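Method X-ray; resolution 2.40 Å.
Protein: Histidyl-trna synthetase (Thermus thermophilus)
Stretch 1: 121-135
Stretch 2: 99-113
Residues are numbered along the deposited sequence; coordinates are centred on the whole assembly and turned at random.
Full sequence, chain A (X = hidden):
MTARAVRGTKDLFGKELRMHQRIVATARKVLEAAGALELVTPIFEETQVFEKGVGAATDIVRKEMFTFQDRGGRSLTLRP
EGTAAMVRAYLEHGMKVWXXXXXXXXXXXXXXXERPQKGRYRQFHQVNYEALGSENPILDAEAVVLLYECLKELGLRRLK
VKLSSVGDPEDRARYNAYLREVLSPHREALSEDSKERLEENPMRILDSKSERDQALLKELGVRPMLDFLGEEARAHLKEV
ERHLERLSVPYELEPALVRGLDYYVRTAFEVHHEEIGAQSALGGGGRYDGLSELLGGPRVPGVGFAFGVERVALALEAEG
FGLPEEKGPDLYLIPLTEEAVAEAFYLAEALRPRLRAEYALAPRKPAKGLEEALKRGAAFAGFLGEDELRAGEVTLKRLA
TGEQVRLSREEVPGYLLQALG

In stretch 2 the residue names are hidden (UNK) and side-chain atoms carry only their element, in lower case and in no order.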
ATOM      1  N   TYR A 121      15.947   3.883  -9.605  1.00 27.11           N
ATOM      2  CA  TYR A 121      15.151   3.291  -8.535  1.00 27.30           C
ATOM      3  C   TYR A 121      15.334   1.782  -8.443  1.00 25.09           C
ATOM      4  O   TYR A 121      15.250   1.088  -9.451  1.00 25.46           O
ATOM      5  CB  TYR A 121      13.654   3.569  -8.736  1.00 25.88           C
ATOM      6  CG  TYR A 121      13.217   5.000  -8.460  1.00 30.95           C
ATOM      7  CD1 TYR A 121      13.319   5.554  -7.176  1.00 36.20           C
ATOM      8  CD2 TYR A 121      12.674   5.791  -9.479  1.00 34.93           C
ATOM      9  CE1 TYR A 121      12.888   6.853  -6.915  1.00 34.32           C
ATOM     10  CE2 TYR A 121      12.242   7.090  -9.232  1.00 35.46           C
ATOM     11  CZ  TYR A 121      12.348   7.615  -7.951  1.00 36.65           C
ATOM     12  OH  TYR A 121      11.907   8.899  -7.709  1.00 36.68           O
ATOM     13  N   ARG A 122      15.589   1.281  -7.237  1.00 22.55           N
ATOM     14  CA  ARG A 122      15.728  -0.154  -7.024  1.00 21.51           C
ATOM     15  C   ARG A 122      14.389  -0.607  -6.455  1.00 19.88           C
ATOM     16  O   ARG A 122      14.025  -1.776  -6.558  1.00 19.36           O
ATOM     17  CB  ARG A 122      16.902  -0.456  -6.094  1.00 23.30           C
ATOM     18  CG  ARG A 122      18.251  -0.314  -6.802  1.00 25.34           C
ATOM     19  CD  ARG A 122      19.400  -0.179  -5.816  1.00 32.31           C
ATOM     20  NE  ARG A 122      19.941  -1.464  -5.396  1.00 36.02           N
ATOM     21  CZ  ARG A 122      20.658  -1.637  -4.291  1.00 43.65           C
ATOM     22  NH1 ARG A 122      20.908  -0.602  -3.492  1.00 40.97           N
ATOM     23  NH2 ARG A 122      21.141  -2.838  -3.992  1.00 45.33           N
ATOM     24  N   GLN A 123      13.660   0.333  -5.853  1.00 17.91           N
ATOM     25  CA  GLN A 123      12.305   0.059  -5.379  1.00 16.00           C
ATOM     26  C   GLN A 123      11.448   1.114  -6.054  1.00 14.81           C
ATOM     27  O   GLN A 123      11.652   2.311  -5.850  1.00 15.26           O
ATOM     28  CB  GLN A 123      12.107   0.193  -3.857  1.00 13.39           C
ATOM     29  CG  GLN A 123      10.638  -0.152  -3.480  1.00 16.29           C
ATOM     30  CD  GLN A 123      10.286  -0.088  -1.989  1.00 17.16           C
ATOM     31  OE1 GLN A 123      11.028  -0.561  -1.133  1.00 23.62           O
ATOM     32  NE2 GLN A 123       9.122   0.471  -1.686  1.00 13.48           N
ATOM     33  N   PHE A 124      10.517   0.682  -6.895  1.00 13.00           N
ATOM     34  CA  PHE A 124       9.627   1.628  -7.548  1.00 12.26           C
ATOM     35  C   PHE A 124       8.227   1.082  -7.387  1.00 12.47           C
ATOM     36  O   PHE A 124       8.048  -0.009  -6.852  1.00 14.98           O
ATOM     37  CB  PHE A 124       9.991   1.811  -9.032  1.00 12.67           C
ATOM     38  CG  PHE A 124      10.074   0.517  -9.821  1.00 11.75           C
ATOM     39  CD1 PHE A 124       9.029   0.122 -10.646  1.00 11.23           C
ATOM     40  CD2 PHE A 124      11.213  -0.289  -9.752  1.00 12.58           C
ATOM     41  CE1 PHE A 124       9.108  -1.047 -11.399  1.00  8.47           C
ATOM     42  CE2 PHE A 124      11.308  -1.467 -10.496  1.00 11.57           C
ATOM     43  CZ  PHE A 124      10.249  -1.845 -11.324  1.00 14.01           C
ATOM     44  N   HIS A 125       7.236   1.845  -7.819  1.00 12.27           N
ATOM     45  CA  HIS A 125       5.855   1.404  -7.716  1.00 13.09           C
ATOM     46  C   HIS A 125       5.197   1.428  -9.080  1.00 13.95           C
ATOM     47  O   HIS A 125       5.478   2.291  -9.918  1.00 14.41           O
ATOM     48  CB  HIS A 125       5.080   2.310  -6.762  1.00 14.19           C
ATOM     49  CG  HIS A 125       5.647   2.354  -5.379  1.00 21.80           C
ATOM     50  ND1 HIS A 125       6.818   3.016  -5.074  1.00 28.74           N
ATOM     51  CD2 HIS A 125       5.231   1.779  -4.227  1.00 23.84           C
ATOM     52  CE1 HIS A 125       7.102   2.843  -3.796  1.00 25.82           C
ATOM     53  NE2 HIS A 125       6.155   2.096  -3.258  1.00 30.51           N
ATOM     54  N   GLN A 126       4.340   0.460  -9.335  1.00 14.55           N
ATOM     55  CA  GLN A 126       3.655   0.472 -10.604  1.00 15.55           C
ATOM     56  C   GLN A 126       2.247  -0.020 -10.458  1.00 14.12           C
ATOM     57  O   GLN A 126       1.903  -0.688  -9.473  1.00 13.47           O
ATOM     58  CB  GLN A 126       4.406  -0.342 -11.671  1.00 19.05           C
ATOM     59  CG  GLN A 126       4.717  -1.778 -11.373  1.00 21.68           C
ATOM     60  CD  GLN A 126       5.294  -2.495 -12.604  1.00 24.88           C
ATOM     61  OE1 GLN A 126       6.196  -1.982 -13.274  1.00 19.89           O
ATOM     62  NE2 GLN A 126       4.771  -3.683 -12.901  1.00 23.67           N
ATOM     63  N   VAL A 127       1.420   0.364 -11.419  1.00 12.34           N
ATOM     64  CA  VAL A 127       0.037  -0.062 -11.437  1.00 12.74           C
ATOM     65  C   VAL A 127      -0.058  -1.105 -12.529  1.00 13.40           C
ATOM     66  O   VAL A 127       0.452  -0.900 -13.625  1.00 14.83           O
ATOM     67  CB  VAL A 127      -0.903   1.110 -11.763  1.00 13.00           C
ATOM     68  CG1 VAL A 127      -2.304   0.581 -12.069  1.00  8.09           C
ATOM     69  CG2 VAL A 127      -0.935   2.089 -10.584  1.00  8.36           C
ATOM     70  N   ASN A 128      -0.684  -2.235 -12.228  1.00 13.08           N
ATOM     71  CA  ASN A 128      -0.832  -3.291 -13.220  1.00 13.72           C
ATOM     72  C   ASN A 128      -2.289  -3.570 -13.492  1.00 12.22           C
ATOM     73  O   ASN A 128      -3.116  -3.522 -12.586  1.00 12.49           O
ATOM     74  CB  ASN A 128      -0.182  -4.603 -12.757  1.00 16.72           C
ATOM     75  CG  ASN A 128       1.322  -4.618 -12.950  1.00 19.63           C
ATOM     76  OD1 ASN A 128       2.074  -4.086 -12.135  1.00 26.65           O
ATOM     77  ND2 ASN A 128       1.767  -5.229 -14.036  1.00 20.12           N
ATOM     78  N   TYR A 129      -2.586  -3.862 -14.748  1.00 10.30           N
ATOM     79  CA  TYR A 129      -3.930  -4.208 -15.174  1.00 12.78           C
ATOM     80  C   TYR A 129      -3.780  -5.472 -16.018  1.00 14.30           C
ATOM     81  O   TYR A 129      -2.940  -5.530 -16.911  1.00 13.25           O
ATOM     82  CB  TYR A 129      -4.545  -3.119 -16.044  1.00 11.00           C
ATOM     83  CG  TYR A 129      -5.807  -3.596 -16.729  1.00 13.02           C
ATOM     84  CD1 TYR A 129      -6.998  -3.759 -16.014  1.00 14.36           C
ATOM     85  CD2 TYR A 129      -5.803  -3.921 -18.081  1.00 11.98           C
ATOM     86  CE1 TYR A 129      -8.152  -4.233 -16.631  1.00 10.95           C
ATOM     87  CE2 TYR A 129      -6.946  -4.401 -18.709  1.00 12.52           C
ATOM     88  CZ  TYR A 129      -8.117  -4.552 -17.977  1.00 16.13           C
ATOM     89  OH  TYR A 129      -9.248  -5.022 -18.600  1.00 17.67           O
ATOM     90  N   GLU A 130      -4.610  -6.465 -15.746  1.00 15.46           N
ATOM     91  CA  GLU A 130      -4.550  -7.725 -16.469  1.00 18.03           C
ATOM     92  C   GLU A 130      -5.953  -8.288 -16.762  1.00 17.36           C
ATOM     93  O   GLU A 130      -6.812  -8.357 -15.878  1.00 17.41           O
ATOM     94  CB  GLU A 130      -3.748  -8.729 -15.629  1.00 19.45           C
ATOM     95  CG  GLU A 130      -2.440  -9.225 -16.234  1.00 31.44           C
ATOM     96  CD  GLU A 130      -1.476  -8.127 -16.670  1.00 33.78           C
ATOM     97  OE1 GLU A 130      -1.114  -8.111 -17.861  1.00 34.37           O
ATOM     98  OE2 GLU A 130      -1.067  -7.291 -15.838  1.00 39.04           O
ATOM     99  N   ALA A 131      -6.174  -8.672 -18.014  1.00 16.85           N
ATOM    100  CA  ALA A 131      -7.432  -9.271 -18.460  1.00 15.38           C
ATOM    101  C   ALA A 131      -7.044 -10.676 -18.906  1.00 15.91           C
ATOM    102  O   ALA A 131      -6.434 -10.850 -19.954  1.00 15.95           O
ATOM    103  CB  ALA A 131      -8.000  -8.488 -19.633  1.00 13.64           C
ATOM    104  N   LEU A 132      -7.394 -11.675 -18.104  1.00 18.07           N
ATOM    105  CA  LEU A 132      -7.038 -13.063 -18.393  1.00 16.84           C
ATOM    106  C   LEU A 132      -8.208 -13.954 -18.772  1.00 17.67           C
ATOM    107  O   LEU A 132      -9.301 -13.820 -18.222  1.00 17.80           O
ATOM    108  CB  LEU A 132      -6.357 -13.672 -17.172  1.00 15.29           C
ATOM    109  CG  LEU A 132      -5.288 -12.798 -16.537  1.00 17.30           C
ATOM    110  CD1 LEU A 132      -4.996 -13.266 -15.119  1.00 26.80           C
ATOM    111  CD2 LEU A 132      -4.055 -12.841 -17.391  1.00 21.19           C
ATOM    112  N   GLY A 133      -7.958 -14.874 -19.704  1.00 19.04           N
ATOM    113  CA  GLY A 133      -8.979 -15.813 -20.121  1.00 19.35           C
ATOM    114  C   GLY A 133      -9.550 -15.682 -21.517  1.00 19.77           C
ATOM    115  O   GLY A 133     -10.330 -16.529 -21.936  1.00 22.78           O
ATOM    116  N   SER A 134      -9.172 -14.652 -22.256  1.00 18.91           N
ATOM    117  CA  SER A 134      -9.720 -14.493 -23.591  1.00 19.34           C
ATOM    118  C   SER A 134      -8.731 -13.986 -24.630  1.00 20.83           C
ATOM    119  O   SER A 134      -7.826 -13.213 -24.326  1.00 21.44           O
ATOM    120  CB  SER A 134     -10.932 -13.557 -23.537  1.00 18.02           C
ATOM    121  OG  SER A 134     -11.461 -13.353 -24.834  1.00 21.24           O
ATOM    122  N   GLU A 135      -8.930 -14.421 -25.871  1.00 21.42           N
ATOM    123  CA  GLU A 135      -8.080 -14.024 -26.989  1.00 21.37           C
ATOM    124  C   GLU A 135      -8.744 -12.899 -27.792  1.00 20.77           C
ATOM    125  O   GLU A 135      -8.143 -12.335 -28.709  1.00 21.49           O
ATOM    126  CB  GLU A 135      -7.838 -15.230 -27.902  1.00 23.44           C
ATOM    127  CG  GLU A 135      -7.008 -14.911 -29.125  1.00 34.68           C
ATOM    128  CD  GLU A 135      -5.546 -14.671 -28.788  1.00 39.25           C
ATOM    129  OE1 GLU A 135      -4.886 -13.902 -29.518  1.00 42.73           O
ATOM    130  OE2 GLU A 135      -5.058 -15.261 -27.800  1.00 36.61           O
ATOM    131  N   UNK A  99     -16.525 -16.041 -14.448  1.00 29.87           N
ATOM    132  CA  UNK A  99     -16.921 -15.670 -15.806  1.00 29.57           C
ATOM    133  C   UNK A  99     -15.709 -15.006 -16.454  1.00 30.63           C
ATOM    134  O   UNK A  99     -15.072 -14.137 -15.855  1.00 32.51           O
ATOM    135  c   UNK A  99     -18.090 -14.709 -15.579  1.00 28.36           C
ATOM    136  c   UNK A  99     -17.369 -15.364 -13.448  1.00 26.85           C
ATOM    137  c   UNK A  99     -17.840 -14.165 -14.207  1.00 26.67           C
ATOM    138  N   UNK A 100     -15.384 -15.437 -17.667  1.00 29.46           N
ATOM    139  CA  UNK A 100     -14.226 -14.918 -18.381  1.00 26.98           C
ATOM    140  C   UNK A 100     -14.583 -13.809 -19.366  1.00 26.80           C
ATOM    141  O   UNK A 100     -15.658 -13.815 -19.959  1.00 29.08           O
ATOM    142  o   UNK A 100     -11.009 -16.461 -17.615  1.00 16.08           O
ATOM    143  c   UNK A 100     -13.542 -16.070 -19.115  1.00 22.82           C
ATOM    144  c   UNK A 100     -13.189 -17.237 -18.212  1.00 16.47           C
ATOM    145  n   UNK A 100     -12.351 -17.107 -15.945  1.00 17.84           N
ATOM    146  c   UNK A 100     -12.088 -16.897 -17.225  1.00 17.02           C
ATOM    147  N   UNK A 101     -13.670 -12.845 -19.561  1.00 25.27           N
ATOM    148  CA  UNK A 101     -12.358 -12.781 -18.907  1.00 23.36           C
ATOM    149  C   UNK A 101     -12.372 -12.226 -17.484  1.00 21.25           C
ATOM    150  O   UNK A 101     -13.311 -11.556 -17.066  1.00 21.67           O
ATOM    151  c   UNK A 101     -11.560 -11.886 -19.842  1.00 22.25           C
ATOM    152  c   UNK A 101     -13.791 -11.789 -20.582  1.00 23.86           C
ATOM    153  c   UNK A 101     -12.595 -10.898 -20.277  1.00 23.11           C
ATOM    154  N   UNK A 102     -11.315 -12.515 -16.740  1.00 19.15           N
ATOM    155  CA  UNK A 102     -11.204 -12.002 -15.388  1.00 17.04           C
ATOM    156  C   UNK A 102     -10.279 -10.797 -15.489  1.00 16.05           C
ATOM    157  O   UNK A 102      -9.149 -10.910 -15.960  1.00 15.54           O
ATOM    158  c   UNK A 102     -10.481 -12.460 -13.048  1.00 14.30           C
ATOM    159  c   UNK A 102     -10.595 -13.039 -14.440  1.00 18.44           C
ATOM    160  c   UNK A 102     -11.456 -14.300 -14.442  1.00 15.74           C
ATOM    161  N   UNK A 103     -10.779  -9.639 -15.078  1.00 13.30           N
ATOM    162  CA  UNK A 103      -9.992  -8.425 -15.130  1.00 11.64           C
ATOM    163  C   UNK A 103      -9.444  -8.122 -13.741  1.00 11.73           C
ATOM    164  O   UNK A 103     -10.186  -8.067 -12.759  1.00 10.48           O
ATOM    165  c   UNK A 103     -11.272  -7.400 -17.119  1.00 12.87           C
ATOM    166  c   UNK A 103     -13.497  -6.926 -19.381  1.00 18.01           C
ATOM    167  c   UNK A 103     -10.846  -7.261 -15.652  1.00 11.36           C
ATOM    168  c   UNK A 103     -11.995  -6.133 -17.584  1.00 17.81           C
ATOM    169  n   UNK A 103     -14.182  -7.677 -18.526  1.00 15.76           N
ATOM    170  n   UNK A 103     -13.862  -6.883 -20.650  1.00 17.04           N
ATOM    171  n   UNK A 103     -12.465  -6.194 -18.967  1.00 17.94           N
ATOM    172  N   UNK A 104      -8.134  -7.929 -13.655  1.00 11.65           N
ATOM    173  CA  UNK A 104      -7.508  -7.649 -12.363  1.00 11.09           C
ATOM    174  C   UNK A 104      -6.587  -6.446 -12.446  1.00 10.56           C
ATOM    175  O   UNK A 104      -6.048  -6.125 -13.508  1.00 12.71           O
ATOM    176  c   UNK A 104      -6.217 -11.281 -11.741  1.00  9.11           C
ATOM    177  c   UNK A 104      -6.681  -8.851 -11.892  1.00  9.35           C
ATOM    178  c   UNK A 104      -8.302 -10.368 -10.723  1.00  2.95           C
ATOM    179  c   UNK A 104      -7.322 -10.244 -11.866  1.00  7.79           C
ATOM    180  N   UNK A 105      -6.414  -5.765 -11.326  1.00  9.38           N
ATOM    181  CA  UNK A 105      -5.500  -4.644 -11.299  1.00  9.04           C
ATOM    182  C   UNK A 105      -4.827  -4.654  -9.945  1.00 10.71           C
ATOM    183  O   UNK A 105      -5.340  -5.232  -8.979  1.00  8.05           O
ATOM    184  c   UNK A 105      -6.398  -1.768  -9.463  1.00 10.59           C
ATOM    185  c   UNK A 105      -4.993  -0.211  -8.281  1.00 15.50           C
ATOM    186  c   UNK A 105      -6.034   0.038  -7.358  1.00 13.17           C
ATOM    187  n   UNK A 105      -8.505  -2.256  -8.865  1.00 10.03           N
ATOM    188  c   UNK A 105      -5.163  -1.116  -9.336  1.00 12.72           C
ATOM    189  c   UNK A 105      -7.247  -0.591  -7.463  1.00 11.47           C
ATOM    190  c   UNK A 105      -6.206  -3.305 -11.558  1.00  7.38           C
ATOM    191  c   UNK A 105      -6.920  -2.727 -10.385  1.00  9.48           C
ATOM    192  c   UNK A 105      -8.197  -2.993  -9.983  1.00  8.59           C
ATOM    193  c   UNK A 105      -7.418  -1.498  -8.520  1.00 10.48           C
ATOM    194  N   UNK A 106      -3.672  -4.007  -9.884  1.00 12.50           N
ATOM    195  CA  UNK A 106      -2.892  -3.966  -8.669  1.00 13.42           C
ATOM    196  C   UNK A 106      -1.919  -2.795  -8.714  1.00 14.02           C
ATOM    197  O   UNK A 106      -1.473  -2.361  -9.779  1.00 13.85           O
ATOM    198  c   UNK A 106      -2.138  -5.298  -8.540  1.00 18.53           C
ATOM    199  s   UNK A 106      -0.498  -7.126  -7.322  1.00 34.34           S
ATOM    200  c   UNK A 106      -1.096  -5.404  -7.434  1.00 21.90           C
ATOM    201  c   UNK A 106       0.926  -7.129  -8.435  1.00 24.39           C
ATOM    202  N   UNK A 107      -1.613  -2.273  -7.539  1.00 12.96           N
ATOM    203  CA  UNK A 107      -0.673  -1.185  -7.408  1.00 13.70           C
ATOM    204  C   UNK A 107       0.232  -1.600  -6.264  1.00 15.27           C
ATOM    205  O   UNK A 107      -0.242  -2.081  -5.237  1.00 16.87           O
ATOM    206  c   UNK A 107      -1.399   0.105  -7.072  1.00 11.25           C
ATOM    207  N   UNK A 108       1.534  -1.436  -6.433  1.00 16.05           N
ATOM    208  CA  UNK A 108       2.425  -1.808  -5.353  1.00 14.62           C
ATOM    209  C   UNK A 108       3.890  -1.684  -5.699  1.00 13.19           C
ATOM    210  O   UNK A 108       4.240  -1.350  -6.820  1.00 15.06           O
ATOM    211  N   UNK A 109       4.777  -1.942  -4.740  1.00 13.63           N
ATOM    212  CA  UNK A 109       6.212  -1.839  -5.011  1.00 12.50           C
ATOM    213  C   UNK A 109       6.785  -2.998  -5.825  1.00 13.59           C
ATOM    214  O   UNK A 109       6.281  -4.119  -5.762  1.00 12.36           O
ATOM    215  c   UNK A 109       6.812  -1.768  -3.609  1.00 12.37           C
ATOM    216  c   UNK A 109       5.889  -2.599  -2.819  1.00 11.29           C
ATOM    217  c   UNK A 109       4.532  -2.120  -3.298  1.00  9.78           C
ATOM    218  N   UNK A 110       7.823  -2.695  -6.602  1.00 12.77           N
ATOM    219  CA  UNK A 110       8.539  -3.673  -7.407  1.00 15.41           C
ATOM    220  C   UNK A 110      10.004  -3.466  -7.032  1.00 16.13           C
ATOM    221  O   UNK A 110      10.399  -2.402  -6.549  1.00 15.70           O
ATOM    222  c   UNK A 110       4.459  -4.797  -9.511  1.00 16.03           C
ATOM    223  c   UNK A 110       6.969  -3.510  -9.411  1.00 20.78           C
ATOM    224  c   UNK A 110       8.381  -3.430  -8.903  1.00 13.83           C
ATOM    225  s   UNK A 110       6.255  -5.140  -9.242  1.00 21.31           S
ATOM    226  N   UNK A 111      10.808  -4.487  -7.273  1.00 18.56           N
ATOM    227  CA  UNK A 111      12.209  -4.457  -6.899  1.00 21.03           C
ATOM    228  C   UNK A 111      13.101  -4.849  -8.053  1.00 22.03           C
ATOM    229  O   UNK A 111      12.919  -5.878  -8.690  1.00 24.83           O
ATOM    230  c   UNK A 111      10.960  -3.492  -2.694  1.00 10.36           C
ATOM    231  c   UNK A 111      10.209  -5.548  -4.420  1.00 10.72           C
ATOM    232  c   UNK A 111      11.831  -3.936  -3.692  1.00 13.53           C
ATOM    233  c   UNK A 111      12.367  -5.359  -5.683  1.00 15.50           C
ATOM    234  c   UNK A 111       9.700  -4.083  -2.565  1.00  8.76           C
ATOM    235  c   UNK A 111      11.464  -4.965  -4.559  1.00 12.81           C
ATOM    236  c   UNK A 111       9.325  -5.115  -3.430  1.00  8.34           C
ATOM    237  N   UNK A 112      14.074  -3.986  -8.293  1.00 24.89           N
ATOM    238  CA  UNK A 112      15.040  -4.093  -9.385  1.00 29.06           C
ATOM    239  C   UNK A 112      16.414  -3.984  -8.717  1.00 30.26           C
ATOM    240  O   UNK A 112      16.659  -3.059  -7.957  1.00 27.78           O
ATOM    241  c   UNK A 112      14.335   0.495 -12.563  1.00 62.84           C
ATOM    242  c   UNK A 112      14.819  -2.898 -10.322  1.00 33.44           C
ATOM    243  n   UNK A 112      15.083  -0.574 -12.269  1.00 60.01           N
ATOM    244  c   UNK A 112      15.399  -2.994 -11.719  1.00 41.83           C
ATOM    245  n   UNK A 112      13.175   0.355 -13.206  1.00 62.25           N
ATOM    246  c   UNK A 112      14.718  -1.950 -12.625  1.00 54.56           C
ATOM    247  n   UNK A 112      14.737   1.719 -12.252  1.00 64.28           N
ATOM    248  N   UNK A 113      17.309  -4.919  -8.991  1.00 34.22           N
ATOM    249  CA  UNK A 113      18.624  -4.873  -8.370  1.00 40.58           C
ATOM    250  C   UNK A 113      19.708  -4.253  -9.267  1.00 46.10           C
ATOM    251  O   UNK A 113      20.470  -4.957  -9.915  1.00 48.46           O
ATOM    252  c   UNK A 113      19.029  -6.262  -7.944  1.00 33.01           C
TER

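Position 99 has three side-chain carbons closing a ring onto its own backbone N and lies out of reach of stretch 1; it is Pro99. At position 100 the side chain has three carbons, the third carrying one oxygen and one nitrogen, an amide, and the oxygen lies 3.3 Å from Gly133 CA: Gln100. A CB on Gly133 would fall 1.9 Å from Gln100 OE1, so this approach depends on the bare glycine. Position 101 again closes three carbons onto its N, after a cis peptide bond, and its CA sits 3.3 Å from Leu132 O; this is Pro101.

Position 102 opens the strand. One carbon carries two more, and the backbone N donates to Leu132 O at 2.8 Å: Val102. Position 103 carries three carbons, a nitrogen, and a carbon with two further nitrogens; its third carbon lies 3.1 Å from Tyr129 OH. It is Arg103, with that hydroxyl at the edge of its guanidinium. Position 104 has four carbons forked at the second, which makes it Leu104; its CD1 lies 4.1 Å from Leu132 CD1, an apolar contact. At position 105 one carbon leads to fused five- and six-membered rings of eight carbons and one nitrogen; a ring carbon is 4.3 Å from Val127 CG1. Only Trp105 fits.

Position 106 is an unbranched chain of two carbons, a sulphur and a carbon, whose main-chain O accepts from Asn128 N at 2.6 Å: Met106. Position 107 has a single carbon, its CB, 4.1 Å from Val127 CG2, and is Ala107. Position 108 has no side-chain atoms, and its backbone N and O pair with Gln126; it is Gly108. Position 109 closes a three-carbon ring onto its N, beside the His125 ring, with its N 3.8 Å from CD2 of His125: Pro109. Lacking an N-H costs the ladder nothing here, because this is a non-hydrogen-bonded pair.

Position 110 repeats the unbranched pattern of two carbons, sulphur and carbon. Its CB lies 3.7 Å from the centroid of the Phe124 ring, over the face, and its second carbon is 3.5 Å from Gln126 CG: Met110. Position 111 bears one carbon and a six-carbon ring, with Gln123 OE1 at the ring edge, 3.3 Å from a ring carbon; it is Phe111. Position 112 has three carbons, a nitrogen, and a carbon with two nitrogens, one of them 2.9 Å from Tyr121 O: Arg112. Position 113, with one carbon pointing away, is Ala113.

The two strands are joined as an antiparallel ladder. Paired hydrogen bonds link Val102, Leu104, Met106, Gly108 and Met110 to Leu132, Glu130, Asn128, Gln126 and Phe124, while CA-H...O contacts fill the intervening pairs. Side chains reinforce the pairing at the far end, where the Phe124 ring is held between Met110 CB on one face and Arg112 NH1 on the opposite face, the latter 3.8 Å from Phe124 CE2.

Stretch 2, residues 99-113: PQPVRLWMAGPMFRA
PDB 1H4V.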